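Local coordinates for protein botulinum neurotoxin type G (Clostridium botulinum, PDB 3MPP) that targets botulinum neurotoxin to host nerve cells, its receptor-binding domain adhering to the cell surface so that the protease light chain can be delivered into the cytosol, at residues Ala22-Phe32 / Leu42-His53; Thr85-Ile93 / Lys104-Ile113. The protein carries 4 engineered substitutions. All coordinates share one frame; numbering follows the deposited sequence.

Contact 1 of 2, residues Ala22-Phe32 / Leu42-His53; sequences ATMNVGSDVIF and LNNSENSNITAH
Ser-48 OG is gripped twice: it donates to Asp-29 O across the contact and accepts from Asn-43 N of its own segment. The bond from Ser-48 OG to Asp-29 O is 2.7 Å long. The donor sits well above the Asp-29 carbonyl plane, 50° out of it. The hydroxyl reaches both partners because OG lies anti to the Ser-48 nitrogen, at chi1 -170°. Asp-29 OD2 also lies 3.5 Å from Ser-48 CB. Asp-29 N bonds to Asn-47 O at 2.8 Å. A water bridges Ser-28 N and Asn-47 OD1. Residues Ser-45 to Ser-48 form a type I beta turn. In one of its two conformers Ser-45 OG also accepts from Asn-47 N, as in an ST turn. Next to this turn, strands 23-26 and 50-53 pair antiparallel at one edge of a seven-stranded sheet of the N-terminal receptor-binding subdomain. Thr-23/His-53 and Asn-25/Thr-51 are hydrogen-bonded pairs. Gly-27 N extends the ladder to Asn-49 O at 2.8 Å, with an almost straight N-H at 175°. Met-24, Val-26, Ala-52 and Ile-50 share the inner face. There Met-24 SD touches Ala-52 CB at 3.9 Å. Val-30 CG2 comes in beside them and meets Ile-50 CG1 at 4.2 Å. Leu-5, Leu-7 and Leu-14 lie against this face. On the other face, Thr-51 OG1 bonds to Asp-183 of the next strand.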
# COMPACT_ATOMS: atom_id res chain seq x y z
N ALA A 22 5.22 17.42 22.86
CA ALA A 22 6.54 16.91 22.52
C ALA A 22 7.21 17.90 21.58
O ALA A 22 6.55 18.50 20.73
CB ALA A 22 6.43 15.53 21.88
N THR A 23 8.51 18.08 21.73
CA THR A 23 9.26 18.99 20.86
C THR A 23 10.02 18.19 19.81
O THR A 23 10.66 17.19 20.13
CB THR A 23 10.24 19.85 21.68
OG1 THR A 23 11.24 19.02 22.27
CG2 THR A 23 9.50 20.61 22.79
N MET A 24 9.96 18.63 18.55
CA MET A 24 10.55 17.88 17.45
C MET A 24 11.83 18.50 16.88
O MET A 24 11.86 19.68 16.55
CB MET A 24 9.54 17.74 16.30
CG MET A 24 8.17 17.23 16.73
SD MET A 24 8.28 15.57 17.40
CE MET A 24 6.81 15.53 18.41
N ASN A 25 12.88 17.70 16.78
CA ASN A 25 14.11 18.12 16.10
C ASN A 25 14.27 17.31 14.81
O ASN A 25 14.25 16.08 14.85
CB ASN A 25 15.32 17.94 17.02
CG ASN A 25 16.50 18.79 16.61
OD1 ASN A 25 16.79 18.96 15.42
ND2 ASN A 25 17.21 19.34 17.59
N VAL A 26 14.42 18.00 13.68
CA VAL A 26 14.46 17.35 12.37
C VAL A 26 15.73 17.66 11.60
O VAL A 26 16.05 18.83 11.36
CB VAL A 26 13.26 17.78 11.50
CG1 VAL A 26 13.27 17.03 10.18
CG2 VAL A 26 11.94 17.55 12.24
N GLY A 27 16.45 16.61 11.21
CA GLY A 27 17.67 16.78 10.44
C GLY A 27 17.37 17.34 9.07
O GLY A 27 16.22 17.41 8.66
N SER A 28 18.42 17.71 8.35
CA SER A 28 18.27 18.31 7.03
C SER A 28 18.06 17.30 5.90
O SER A 28 17.74 17.69 4.78
CB SER A 28 19.50 19.17 6.72
OG SER A 28 20.67 18.38 6.70
N ASP A 29 18.26 16.01 6.19
CA ASP A 29 18.16 14.96 5.16
C ASP A 29 16.90 14.11 5.32
O ASP A 29 16.89 12.92 4.97
CB ASP A 29 19.43 14.09 5.14
CG ASP A 29 19.50 13.15 3.93
OD1 ASP A 29 19.12 13.55 2.81
OD2 ASP A 29 19.95 11.99 4.10
N VAL A 30 15.83 14.71 5.84
CA VAL A 30 14.53 14.05 5.91
C VAL A 30 13.61 14.62 4.83
O VAL A 30 13.56 15.82 4.62
CB VAL A 30 13.86 14.20 7.29
CG1 VAL A 30 12.49 13.53 7.30
CG2 VAL A 30 14.74 13.62 8.40
N ILE A 31 12.88 13.74 4.14
CA ILE A 31 11.92 14.19 3.15
C ILE A 31 10.50 14.05 3.70
O ILE A 31 10.15 13.04 4.32
CB ILE A 31 12.05 13.40 1.82
CG1 ILE A 31 13.35 13.76 1.10
CG2 ILE A 31 10.89 13.73 0.88
CD1 ILE A 31 14.58 13.19 1.75
N PHE A 32 9.69 15.06 3.47
CA PHE A 32 8.32 15.06 3.95
C PHE A 32 7.40 15.22 2.76
O PHE A 32 7.79 15.77 1.74
CB PHE A 32 8.07 16.23 4.91
CG PHE A 32 8.78 16.12 6.23
CD1 PHE A 32 8.23 15.37 7.25
CD2 PHE A 32 9.97 16.80 6.46
CE1 PHE A 32 8.87 15.27 8.48
CE2 PHE A 32 10.61 16.72 7.68
CZ PHE A 32 10.06 15.95 8.69
N LEU A 42 13.07 8.44 5.85
CA LEU A 42 14.41 8.37 6.42
C LEU A 42 15.38 7.77 5.41
O LEU A 42 15.16 6.66 4.93
CB LEU A 42 14.41 7.51 7.69
CG LEU A 42 13.46 7.93 8.82
CD1 LEU A 42 13.50 6.92 9.95
CD2 LEU A 42 13.83 9.32 9.32
N ASN A 43 16.43 8.52 5.09
CA ASN A 43 17.52 8.06 4.23
C ASN A 43 18.66 7.55 5.11
O ASN A 43 18.61 7.67 6.33
CB ASN A 43 18.03 9.22 3.36
CG ASN A 43 16.94 9.80 2.44
OD1 ASN A 43 16.69 11.01 2.42
ND2 ASN A 43 16.28 8.93 1.70
N ASN A 44 19.69 6.98 4.49
CA ASN A 44 20.77 6.39 5.26
C ASN A 44 21.89 7.39 5.53
O ASN A 44 22.95 7.31 4.93
CB ASN A 44 21.34 5.13 4.59
CG ASN A 44 22.21 4.32 5.55
OD1 ASN A 44 22.37 4.70 6.71
ND2 ASN A 44 22.76 3.21 5.07
N SER A 45 21.62 8.33 6.43
CA SER A 45 22.58 9.36 6.78
C SER A 45 22.30 9.86 8.20
O SER A 45 21.15 9.85 8.65
CB SER A 45 22.49 10.53 5.79
OG SER A 45 22.93 11.75 6.36
N GLU A 46 23.34 10.31 8.88
CA GLU A 46 23.19 10.86 10.22
C GLU A 46 22.31 12.11 10.19
O GLU A 46 21.70 12.46 11.19
CB GLU A 46 24.55 11.22 10.81
CG GLU A 46 25.38 10.01 11.12
CD GLU A 46 26.67 10.36 11.83
OE1 GLU A 46 27.00 11.56 11.95
OE2 GLU A 46 27.36 9.41 12.25
N ASN A 47 22.25 12.77 9.04
CA ASN A 47 21.43 13.98 8.94
C ASN A 47 19.98 13.72 8.58
O ASN A 47 19.16 14.65 8.50
CB ASN A 47 22.07 14.99 8.01
CG ASN A 47 23.25 15.69 8.67
OD1 ASN A 47 23.10 16.31 9.72
ND2 ASN A 47 24.44 15.54 8.08
N SER A 48 19.67 12.45 8.38
CA SER A 48 18.30 12.04 8.10
C SER A 48 17.72 11.49 9.39
O SER A 48 17.72 10.28 9.62
CB SER A 48 18.26 10.96 7.01
OG SER A 48 16.92 10.76 6.59
N ASN A 49 17.26 12.38 10.25
CA ASN A 49 16.79 11.94 11.55
C ASN A 49 15.71 12.85 12.11
O ASN A 49 15.60 14.02 11.73
CB ASN A 49 17.95 11.87 12.54
CG ASN A 49 18.41 13.24 12.98
OD1 ASN A 49 19.13 13.94 12.26
ND2 ASN A 49 17.99 13.65 14.17
N ILE A 50 14.90 12.30 13.01
CA ILE A 50 13.91 13.05 13.76
C ILE A 50 14.02 12.59 15.19
O ILE A 50 14.09 11.39 15.46
CB ILE A 50 12.48 12.74 13.30
CG1 ILE A 50 12.28 13.13 11.83
CG2 ILE A 50 11.45 13.44 14.20
CD1 ILE A 50 10.94 12.69 11.28
N THR A 51 14.06 13.54 16.11
CA THR A 51 13.99 13.22 17.52
C THR A 51 12.71 13.82 18.10
O THR A 51 12.43 15.00 17.92
CB THR A 51 15.22 13.74 18.30
OG1 THR A 51 16.40 13.07 17.85
CG2 THR A 51 15.06 13.48 19.79
N ALA A 52 11.91 12.98 18.74
CA ALA A 52 10.77 13.48 19.51
C ALA A 52 11.23 13.68 20.95
O ALA A 52 11.56 12.71 21.64
CB ALA A 52 9.61 12.51 19.45
N HIS A 53 11.31 14.93 21.37
CA HIS A 53 11.68 15.25 22.75
C HIS A 53 10.42 15.40 23.58
O HIS A 53 9.65 16.34 23.40
CB HIS A 53 12.51 16.54 22.82
CG HIS A 53 13.88 16.43 22.22
ND1 HIS A 53 14.98 16.05 22.95
CD2 HIS A 53 14.32 16.67 20.96
CE1 HIS A 53 16.05 16.05 22.17
NE2 HIS A 53 15.68 16.43 20.96
O HOH W 1 20.83 17.91 10.07

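Contact 2 of 2, residues Thr85-Ile93 / Lys104-Ile113; sequences TYLQNEYTI and KVSIKGNRII
Glu-90 reaches across to Ser-106 with its carboxylate. Glu-90 CB packs on Lys-108 CG at 3.7 Å. CG is anti to the backbone nitrogen (chi1 -177°), and the extended chain carries it past Ile-107 O and Ser-106 OG. CD lies near Ile-113 CD1, the two side chains crossing at about a right angle. Glu-90 OE2 takes a hydrogen bond from Ser-106 OG at 2.6 Å, on the anti side of the carboxylate and 17° out of its plane. OE1 accepts from a water that also binds Lys-108 NZ. Lys-104 NZ stays 4.5 Å from Glu-90 OE2, beyond a salt bridge, and may still favour the charged carboxylate. A second water joins Lys-104 NZ to Thr-92 OG1.

On the opposite face of the strands, the Tyr-91 and Ile-107 side chains lie side by side. Ile-107 CB makes a CH-pi contact over the Tyr-91 ring face, 4.2 Å from its centroid. Ile-93 CD1 adds to this apolar side, 3.9 Å from Ile-107 CD1. At the helix end, Gly-109 CA sits 3.5 Å from the centroid of the Tyr-86 ring, a CH-pi contact over its face. One water donates to Tyr-86 O and Asn-89 O and accepts from Gly-109 N. Backbone hydrogen bonds in both directions between Tyr-91 and Ile-107, and from Ile-93 N to Val-105 O, complete an antiparallel beta hairpin. It runs on through the type II' turn Lys-108 to Arg-111 into a beta meander of the concanavalin-like jelly roll.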
# COMPACT_ATOMS: atom_id res chain seq x y z
N THR A 85 22.94 -8.76 1.55
CA THR A 85 22.88 -7.55 2.37
C THR A 85 21.47 -7.36 2.92
O THR A 85 21.28 -7.12 4.11
CB THR A 85 23.32 -6.29 1.58
OG1 THR A 85 24.70 -6.42 1.22
CG2 THR A 85 23.15 -5.02 2.43
N TYR A 86 20.49 -7.50 2.05
CA TYR A 86 19.09 -7.33 2.43
C TYR A 86 18.72 -8.32 3.54
O TYR A 86 18.11 -7.94 4.54
CB TYR A 86 18.21 -7.49 1.18
CG TYR A 86 16.70 -7.52 1.42
CD1 TYR A 86 15.96 -6.34 1.44
CD2 TYR A 86 16.02 -8.73 1.57
CE1 TYR A 86 14.58 -6.36 1.64
CE2 TYR A 86 14.63 -8.76 1.76
CZ TYR A 86 13.93 -7.58 1.79
OH TYR A 86 12.57 -7.60 1.97
N LEU A 87 19.13 -9.58 3.37
CA LEU A 87 18.79 -10.61 4.34
C LEU A 87 19.55 -10.53 5.67
O LEU A 87 19.02 -10.88 6.71
CB LEU A 87 19.03 -12.00 3.74
CG LEU A 87 18.00 -12.42 2.70
CD1 LEU A 87 18.31 -13.83 2.21
CD2 LEU A 87 16.62 -12.34 3.31
N GLN A 88 20.80 -10.07 5.62
CA GLN A 88 21.68 -10.21 6.77
C GLN A 88 21.88 -8.93 7.59
O GLN A 88 22.33 -8.98 8.73
CB GLN A 88 23.04 -10.77 6.33
CG GLN A 88 22.92 -12.15 5.68
CD GLN A 88 24.26 -12.74 5.29
OE1 GLN A 88 25.30 -12.37 5.85
NE2 GLN A 88 24.25 -13.67 4.34
N ASN A 89 21.53 -7.79 7.00
CA ASN A 89 21.78 -6.50 7.66
C ASN A 89 20.55 -6.04 8.43
O ASN A 89 19.55 -5.62 7.84
CB ASN A 89 22.25 -5.46 6.64
CG ASN A 89 22.40 -4.04 7.23
OD1 ASN A 89 22.00 -3.06 6.59
ND2 ASN A 89 23.01 -3.91 8.41
N GLU A 90 20.61 -6.16 9.76
CA GLU A 90 19.56 -5.64 10.62
C GLU A 90 19.92 -4.23 11.04
O GLU A 90 21.04 -3.97 11.50
CB GLU A 90 19.34 -6.53 11.85
CG GLU A 90 18.19 -6.04 12.73
CD GLU A 90 18.03 -6.83 14.02
OE1 GLU A 90 18.67 -7.89 14.16
OE2 GLU A 90 17.26 -6.38 14.89
N TYR A 91 18.98 -3.31 10.88
CA TYR A 91 19.23 -1.93 11.25
C TYR A 91 18.04 -1.37 12.01
O TYR A 91 16.89 -1.68 11.69
CB TYR A 91 19.55 -1.06 10.02
CG TYR A 91 18.52 -1.12 8.92
CD1 TYR A 91 17.47 -0.20 8.85
CD2 TYR A 91 18.58 -2.11 7.94
CE1 TYR A 91 16.51 -0.26 7.83
CE2 TYR A 91 17.64 -2.18 6.92
CZ TYR A 91 16.61 -1.25 6.87
OH TYR A 91 15.69 -1.35 5.87
N THR A 92 18.33 -0.57 13.02
CA THR A 92 17.30 0.09 13.81
C THR A 92 16.69 1.21 12.96
O THR A 92 17.37 1.82 12.14
CB THR A 92 17.93 0.65 15.10
OG1 THR A 92 18.58 -0.41 15.78
CG2 THR A 92 16.89 1.26 16.02
N ILE A 93 15.39 1.44 13.14
CA ILE A 93 14.73 2.57 12.49
C ILE A 93 14.09 3.50 13.52
O ILE A 93 14.03 4.70 13.31
CB ILE A 93 13.68 2.13 11.46
CG1 ILE A 93 12.62 1.23 12.10
CG2 ILE A 93 14.34 1.41 10.28
CD1 ILE A 93 11.39 1.05 11.20
N LYS A 104 13.35 -0.84 20.77
CA LYS A 104 13.71 -0.42 19.42
C LYS A 104 12.90 -1.20 18.40
O LYS A 104 12.56 -2.36 18.61
CB LYS A 104 15.20 -0.61 19.17
CG LYS A 104 15.63 -2.06 19.00
CD LYS A 104 17.14 -2.18 18.82
CE LYS A 104 17.56 -3.64 18.64
NZ LYS A 104 18.96 -3.77 18.14
N VAL A 105 12.58 -0.53 17.30
CA VAL A 105 12.03 -1.17 16.12
C VAL A 105 13.15 -1.25 15.09
O VAL A 105 13.83 -0.25 14.80
CB VAL A 105 10.82 -0.38 15.56
CG1 VAL A 105 10.34 -0.98 14.24
CG2 VAL A 105 9.69 -0.35 16.58
N SER A 106 13.38 -2.44 14.56
CA SER A 106 14.42 -2.62 13.56
C SER A 106 13.88 -3.39 12.34
O SER A 106 12.83 -4.02 12.38
CB SER A 106 15.63 -3.34 14.16
OG SER A 106 15.31 -4.67 14.50
N ILE A 107 14.62 -3.30 11.24
CA ILE A 107 14.25 -3.98 10.03
C ILE A 107 15.40 -4.89 9.66
O ILE A 107 16.57 -4.52 9.81
CB ILE A 107 13.95 -2.98 8.89
CG1 ILE A 107 12.63 -2.25 9.17
CG2 ILE A 107 13.92 -3.70 7.54
CD1 ILE A 107 12.23 -1.23 8.13
N LYS A 108 15.08 -6.12 9.27
CA LYS A 108 16.10 -7.01 8.73
C LYS A 108 15.52 -7.70 7.51
O LYS A 108 14.82 -8.71 7.61
CB LYS A 108 16.55 -8.03 9.78
CG LYS A 108 17.80 -8.82 9.38
CD LYS A 108 18.09 -9.91 10.39
CE LYS A 108 19.40 -10.63 10.11
NZ LYS A 108 19.61 -11.72 11.11
N GLY A 109 15.79 -7.13 6.34
CA GLY A 109 15.27 -7.67 5.11
C GLY A 109 13.75 -7.64 5.14
O GLY A 109 13.15 -6.58 5.28
N ASN A 110 13.15 -8.81 5.03
CA ASN A 110 11.71 -8.94 5.00
C ASN A 110 11.14 -9.18 6.40
O ASN A 110 10.04 -9.73 6.55
CB ASN A 110 11.31 -10.07 4.06
CG ASN A 110 11.96 -11.39 4.44
OD1 ASN A 110 13.11 -11.43 4.88
ND2 ASN A 110 11.22 -12.49 4.25
N ARG A 111 11.88 -8.75 7.42
CA ARG A 111 11.41 -8.87 8.80
C ARG A 111 11.30 -7.50 9.44
O ARG A 111 12.20 -6.67 9.32
CB ARG A 111 12.37 -9.70 9.65
CG ARG A 111 12.33 -11.18 9.41
CD ARG A 111 13.25 -11.93 10.39
NE ARG A 111 13.07 -13.36 10.22
CZ ARG A 111 13.49 -14.29 11.06
NH1 ARG A 111 14.14 -13.94 12.17
NH2 ARG A 111 13.25 -15.57 10.80
N ILE A 112 10.21 -7.28 10.16
CA ILE A 112 10.09 -6.10 11.00
C ILE A 112 10.15 -6.62 12.44
O ILE A 112 9.45 -7.57 12.78
CB ILE A 112 8.78 -5.35 10.72
CG1 ILE A 112 8.66 -4.11 11.62
CG2 ILE A 112 7.59 -6.26 10.90
CD1 ILE A 112 9.32 -2.89 11.05
N ILE A 113 10.98 -5.99 13.27
CA ILE A 113 11.38 -6.58 14.55
C ILE A 113 11.23 -5.62 15.72
O ILE A 113 11.68 -4.48 15.67
CB ILE A 113 12.87 -7.01 14.52
CG1 ILE A 113 13.13 -8.02 13.40
CG2 ILE A 113 13.30 -7.55 15.87
CD1 ILE A 113 14.61 -8.25 13.16
O HOH W 2 18.16 -5.58 5.66
O HOH W 3 22.83 -11.38 10.21
O HOH W 4 20.58 -9.69 13.17
O HOH W 5 19.00 -3.05 15.56

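How the contacts relate
Both contacts lie in the N-terminal receptor-binding subdomain, their centres about 19 Å apart. They follow in series along the chain: contact 1 closes before contact 2 opens. Both reach the same seven-stranded antiparallel sheet. Contact 1 supplies one edge strand, 23-26, with its neighbour 50-53. Strand 181-187 then separates these from strand 90-98 of contact 2, which is followed by 103-108 and 111-117. Contact 1 also reaches strands 30-33 and 39-43 of the second sheet. Leu-42 comes from that sheet, and its CD1 packs 4.1 Å from Ile-93 O of contact 2. Both lie away from the inferred ganglioside-binding motif, which is in the C-terminal subdomain, so they concern the framework of the jelly roll.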